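Local coordinates for protein PcyX_EBK42635 (Marine metagenome, PDB 5OWG) that probably reduces biliverdin to the phycobilin phycoerythrobilin by four electrons, drawing those electrons from ferredoxin, at residues Ala190-Ile193 with Lys194-Tyr198; Lys224-Ser228 with Asp229-Pro233. All blocks are in the same frame, centred on the assembly; numbering follows the deposited sequence.

Overall arrangement
Both contacts are local ones of the ferredoxin-dependent bilin reductase fold, in which helices pack against a six-stranded antiparallel sheet. Interaction 1 lies inside helix 189-204, and interaction 2 is the end of helix 220-229 with the chain that leaves it. Their centres are about 18 Å apart and their nearest atoms about 5 Å, so the two do not touch. The link between them is indirect: Phe232 of interaction 2 packs on Ser200 and Gln203, further along the helix of interaction 1, while Ile193 and Asn197 meet Val235 just beyond interaction 2.

Interaction 1 (Ala190-Ile193 with Lys194-Tyr198); sequences ADVI and KAQNY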
loop_
_atom_site.group_PDB
_atom_site.type_symbol
_atom_site.label_atom_id
_atom_site.label_comp_id
_atom_site.label_asym_id
_atom_site.label_seq_id
_atom_site.Cartn_x
_atom_site.Cartn_y
_atom_site.Cartn_z
ATOM N N ALA A 190 0.435 -16.281 16.005
ATOM C CA ALA A 190 0.014 -15.303 17.004
ATOM C C ALA A 190 0.910 -14.069 16.989
ATOM O O ALA A 190 0.424 -12.932 17.004
ATOM C CB ALA A 190 0.008 -15.944 18.392
ATOM N N ASP A 191 2.229 -14.275 16.958
ATOM C CA ASP A 191 3.151 -13.143 16.988
ATOM C C ASP A 191 3.109 -12.344 15.692
ATOM O O ASP A 191 3.285 -11.120 15.717
ATOM C CB ASP A 191 4.572 -13.632 17.266
ATOM C CG ASP A 191 4.722 -14.218 18.656
ATOM O OD1 ASP A 191 3.695 -14.379 19.348
ATOM O OD2 ASP A 191 5.866 -14.513 19.059
ATOM N N VAL A 192 2.884 -13.006 14.555
ATOM C CA VAL A 192 2.803 -12.285 13.288
ATOM C C VAL A 192 1.564 -11.400 13.260
ATOM O O VAL A 192 1.617 -10.248 12.814
ATOM C CB VAL A 192 2.824 -13.275 12.108
ATOM C CG1 VAL A 192 2.655 -12.540 10.784
ATOM C CG2 VAL A 192 4.123 -14.065 12.106
ATOM N N ILE A 193 0.428 -11.921 13.728
ATOM C CA ILE A 193 -0.781 -11.105 13.833
ATOM C C ILE A 193 -0.512 -9.878 14.693
ATOM O O ILE A 193 -0.778 -8.739 14.288
ATOM C CB ILE A 193 -1.945 -11.944 14.394
ATOM C CG1 ILE A 193 -2.351 -13.020 13.381
ATOM C CG2 ILE A 193 -3.137 -11.049 14.758
ATOM C CD1 ILE A 193 -3.423 -13.979 13.871
ATOM N N LYS A 194 0.017 -10.096 15.899
ATOM C CA LYS A 194 0.329 -8.994 16.802
ATOM C C LYS A 194 1.190 -7.941 16.113
ATOM O O LYS A 194 0.915 -6.739 16.201
ATOM C CB LYS A 194 1.037 -9.540 18.043
ATOM C CG LYS A 194 1.285 -8.515 19.138
ATOM C CD LYS A 194 2.150 -9.088 20.257
ATOM C CE LYS A 194 1.571 -10.377 20.831
ATOM N NZ LYS A 194 0.134 -10.241 21.196
ATOM N N ALA A 195 2.241 -8.378 15.417
ATOM C CA ALA A 195 3.182 -7.434 14.822
ATOM C C ALA A 195 2.517 -6.603 13.731
ATOM O O ALA A 195 2.685 -5.379 13.678
ATOM C CB ALA A 195 4.394 -8.184 14.269
ATOM N N GLN A 196 1.755 -7.251 12.847
ATOM C CA GLN A 196 1.140 -6.524 11.740
ATOM C C GLN A 196 0.050 -5.580 12.233
ATOM O O GLN A 196 -0.089 -4.463 11.719
ATOM C CB GLN A 196 0.584 -7.510 10.713
ATOM C CG GLN A 196 1.662 -8.288 9.976
ATOM C CD GLN A 196 1.112 -9.131 8.844
ATOM O OE1 GLN A 196 -0.102 -9.272 8.691
ATOM N NE2 GLN A 196 2.005 -9.695 8.038
ATOM N N ASN A 197 -0.732 -6.005 13.228
ATOM C CA ASN A 197 -1.758 -5.132 13.792
ATOM C C ASN A 197 -1.134 -3.902 14.441
ATOM O O ASN A 197 -1.556 -2.768 14.184
ATOM C CB ASN A 197 -2.601 -5.905 14.805
ATOM C CG ASN A 197 -3.521 -6.914 14.150
ATOM O OD1 ASN A 197 -3.472 -7.122 12.938
ATOM N ND2 ASN A 197 -4.366 -7.550 14.953
ATOM N N TYR A 198 -0.132 -4.110 15.299
ATOM C CA TYR A 198 0.564 -2.990 15.926
ATOM C C TYR A 198 0.984 -1.956 14.890
ATOM O O TYR A 198 0.917 -0.747 15.141
ATOM C CB TYR A 198 1.780 -3.506 16.698
ATOM C CG TYR A 198 2.566 -2.440 17.431
ATOM C CD1 TYR A 198 2.181 -2.010 18.694
ATOM C CD2 TYR A 198 3.702 -1.874 16.865
ATOM C CE1 TYR A 198 2.899 -1.040 19.370
ATOM C CE2 TYR A 198 4.427 -0.905 17.532
ATOM C CZ TYR A 198 4.022 -0.492 18.785
ATOM O OH TYR A 198 4.743 0.473 19.450
#
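Ile193 and Asn197 are brought together by their first torsions: Ile193 places CG2 anti to its backbone N, while Asn197 swings its amide back beside its own N (chi1 -72°). One turn apart on alpha-helix 189-204, the two side chains run alongside each other and point the same way. Asn197 ND2 comes to 3.7 Å from Ile193 CG2, a contact of the amide nitrogen with a methyl group. Both residues also meet the C-terminal chain, where Val235 touches each of them and Phe234 touches Asn197.

Val192 and Gln196 repeat the i to i+4 pattern on the buried side of the helix. The touching atoms are Val192 CG1 and Gln196 NE2, 4.0 Å apart, and again the side chains lie side by side. The Gln196 chain is extended beyond CG, which carries its amide away from the helix: OE1 accepts a hydrogen bond from Arg58 NE, and NE2 donates one to Pro82 O. Both ends of this buried amide are therefore satisfied, and the pair of bonds should fix its flip.

Underneath, the backbone gives the usual ladder. Lys194 N, Ala195 N and Gln196 N donate to Ala190 O, Asp191 O and Val192 O respectively. On the exposed side, Lys194 NZ stays 5.8 Å from Asp191 OD1, too far for a salt bridge. In the rung after that of Gln196, Asn197 N donates to Ile193 O at 2.9 Å, and Asn197 CG lies 3.3 Å from that same Ile193 O.

Interaction 2 (Lys224-Ser228 with Asp229-Pro233); sequences KLFCS and DNLFP
Phe226 and Leu231 make the main apolar contact, their side chains crossing at about a right angle. Leu231 CB lies over one face of the Phe226 ring, 4.1 Å from CE2, and Leu231 CD2 lies 4.3 Å from Cys227 SG. Phe226 has its CG anti to the backbone N (chi1 176°), which turns the ring toward the outgoing chain; Phe40 meets it edge-to-face, and Met213 touches both Phe226 and Cys227.

Backbone hydrogen bonds follow the close of helix 220-229 in this bilin reductase fold. Asn230 N donates to Phe226 O at 3.1 Å, the N-H...O angle being 159°, and Asp229 N donates to Leu225 O along a more bent path of 138°. Asn230 is the first residue to leave helical backbone angles; its buried amide is held from outside by Arg39, Glu34 and Pro35.

Among the side-chain polar contacts, Ser228 OG lies 2.8 Å from both Asp229 OD1 and Lys224 O, and its single proton may serve either acceptor.

One water bridges the turn: it donates to Cys227 O at 3.0 Å and accepts from Leu231 N at 3.3 Å.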
loop_
_atom_site.group_PDB
_atom_site.type_symbol
_atom_site.label_atom_id
_atom_site.label_comp_id
_atom_site.label_asym_id
_atom_site.label_seq_id
_atom_site.Cartn_x
_atom_site.Cartn_y
_atom_site.Cartn_z
ATOM N N LYS A 224 -13.648 8.287 7.495
ATOM C CA LYS A 224 -13.675 7.485 8.715
ATOM C C LYS A 224 -14.044 6.037 8.416
ATOM O O LYS A 224 -13.548 5.119 9.080
ATOM C CB LYS A 224 -14.650 8.094 9.726
ATOM C CG LYS A 224 -15.023 7.169 10.883
ATOM C CD LYS A 224 -13.817 6.690 11.676
ATOM C CE LYS A 224 -14.191 5.514 12.570
ATOM N NZ LYS A 224 -13.028 4.966 13.321
ATOM N N LEU A 225 -14.910 5.817 7.428
ATOM C CA LEU A 225 -15.247 4.460 7.009
ATOM C C LEU A 225 -14.030 3.755 6.414
ATOM O O LEU A 225 -13.700 2.626 6.798
ATOM C CB LEU A 225 -16.390 4.511 5.995
ATOM C CG LEU A 225 -17.564 3.537 6.103
ATOM C CD1 LEU A 225 -18.213 3.570 7.471
ATOM C CD2 LEU A 225 -18.589 3.894 5.040
ATOM N N PHE A 226 -13.347 4.418 5.478
ATOM C CA PHE A 226 -12.204 3.818 4.794
ATOM C C PHE A 226 -11.031 3.601 5.748
ATOM O O PHE A 226 -10.428 2.521 5.772
ATOM C CB PHE A 226 -11.798 4.715 3.623
ATOM C CG PHE A 226 -10.572 4.255 2.890
ATOM C CD1 PHE A 226 -10.649 3.242 1.949
ATOM C CD2 PHE A 226 -9.347 4.857 3.120
ATOM C CE1 PHE A 226 -9.522 2.827 1.265
ATOM C CE2 PHE A 226 -8.218 4.447 2.439
ATOM C CZ PHE A 226 -8.305 3.431 1.510
ATOM N N CYS A 227 -10.688 4.620 6.540
ATOM C CA CYS A 227 -9.504 4.537 7.390
ATOM C C CYS A 227 -9.609 3.421 8.423
ATOM O O CYS A 227 -8.585 2.878 8.853
ATOM C CB CYS A 227 -9.268 5.877 8.090
ATOM S SG CYS A 227 -8.663 7.185 7.002
ATOM N N SER A 228 -10.825 3.065 8.836
ATOM C CA SER A 228 -11.005 2.107 9.921
ATOM C C SER A 228 -11.204 0.675 9.441
ATOM O O SER A 228 -10.846 -0.262 10.162
ATOM C CB SER A 228 -12.205 2.514 10.783
ATOM O OG SER A 228 -13.406 2.485 10.034
ATOM N N ASP A 229 -11.765 0.475 8.246
ATOM C CA ASP A 229 -12.200 -0.844 7.809
ATOM C C ASP A 229 -11.471 -1.385 6.588
ATOM O O ASP A 229 -11.389 -2.608 6.442
ATOM C CB ASP A 229 -13.704 -0.827 7.495
ATOM C CG ASP A 229 -14.542 -0.420 8.685
ATOM O OD1 ASP A 229 -13.974 -0.227 9.780
ATOM O OD2 ASP A 229 -15.772 -0.290 8.523
ATOM N N ASN A 230 -10.944 -0.524 5.713
ATOM C CA ASN A 230 -10.419 -0.985 4.433
ATOM C C ASN A 230 -9.062 -0.373 4.106
ATOM O O ASN A 230 -8.691 -0.309 2.928
ATOM C CB ASN A 230 -11.410 -0.666 3.308
ATOM C CG ASN A 230 -12.639 -1.548 3.350
ATOM O OD1 ASN A 230 -13.675 -1.161 3.891
ATOM N ND2 ASN A 230 -12.529 -2.746 2.781
ATOM N N LEU A 231 -8.318 0.077 5.112
ATOM C CA LEU A 231 -7.004 0.673 4.902
ATOM C C LEU A 231 -5.902 -0.189 5.498
ATOM O O LEU A 231 -5.030 -0.661 4.762
ATOM C CB LEU A 231 -6.985 2.088 5.495
ATOM C CG LEU A 231 -5.607 2.744 5.577
ATOM C CD1 LEU A 231 -4.879 2.672 4.241
ATOM C CD2 LEU A 231 -5.716 4.181 6.054
ATOM N N PHE A 232 -5.911 -0.406 6.810
ATOM C CA PHE A 232 -5.041 -1.382 7.464
ATOM C C PHE A 232 -5.915 -2.260 8.349
ATOM O O PHE A 232 -5.894 -2.147 9.581
ATOM C CB PHE A 232 -3.937 -0.697 8.268
ATOM C CG PHE A 232 -3.013 0.131 7.429
ATOM C CD1 PHE A 232 -2.124 -0.472 6.557
ATOM C CD2 PHE A 232 -3.032 1.510 7.512
ATOM C CE1 PHE A 232 -1.277 0.289 5.778
ATOM C CE2 PHE A 232 -2.194 2.274 6.729
ATOM C CZ PHE A 232 -1.310 1.662 5.866
ATOM N N PRO A 233 -6.702 -3.146 7.747
ATOM C CA PRO A 233 -7.630 -3.959 8.537
ATOM C C PRO A 233 -6.891 -4.882 9.489
ATOM O O PRO A 233 -5.778 -5.338 9.218
ATOM C CB PRO A 233 -8.399 -4.762 7.478
ATOM C CG PRO A 233 -8.135 -4.064 6.179
ATOM C CD PRO A 233 -6.773 -3.477 6.314
HETATM O O HOH W 1 -8.476 -0.058 8.390
#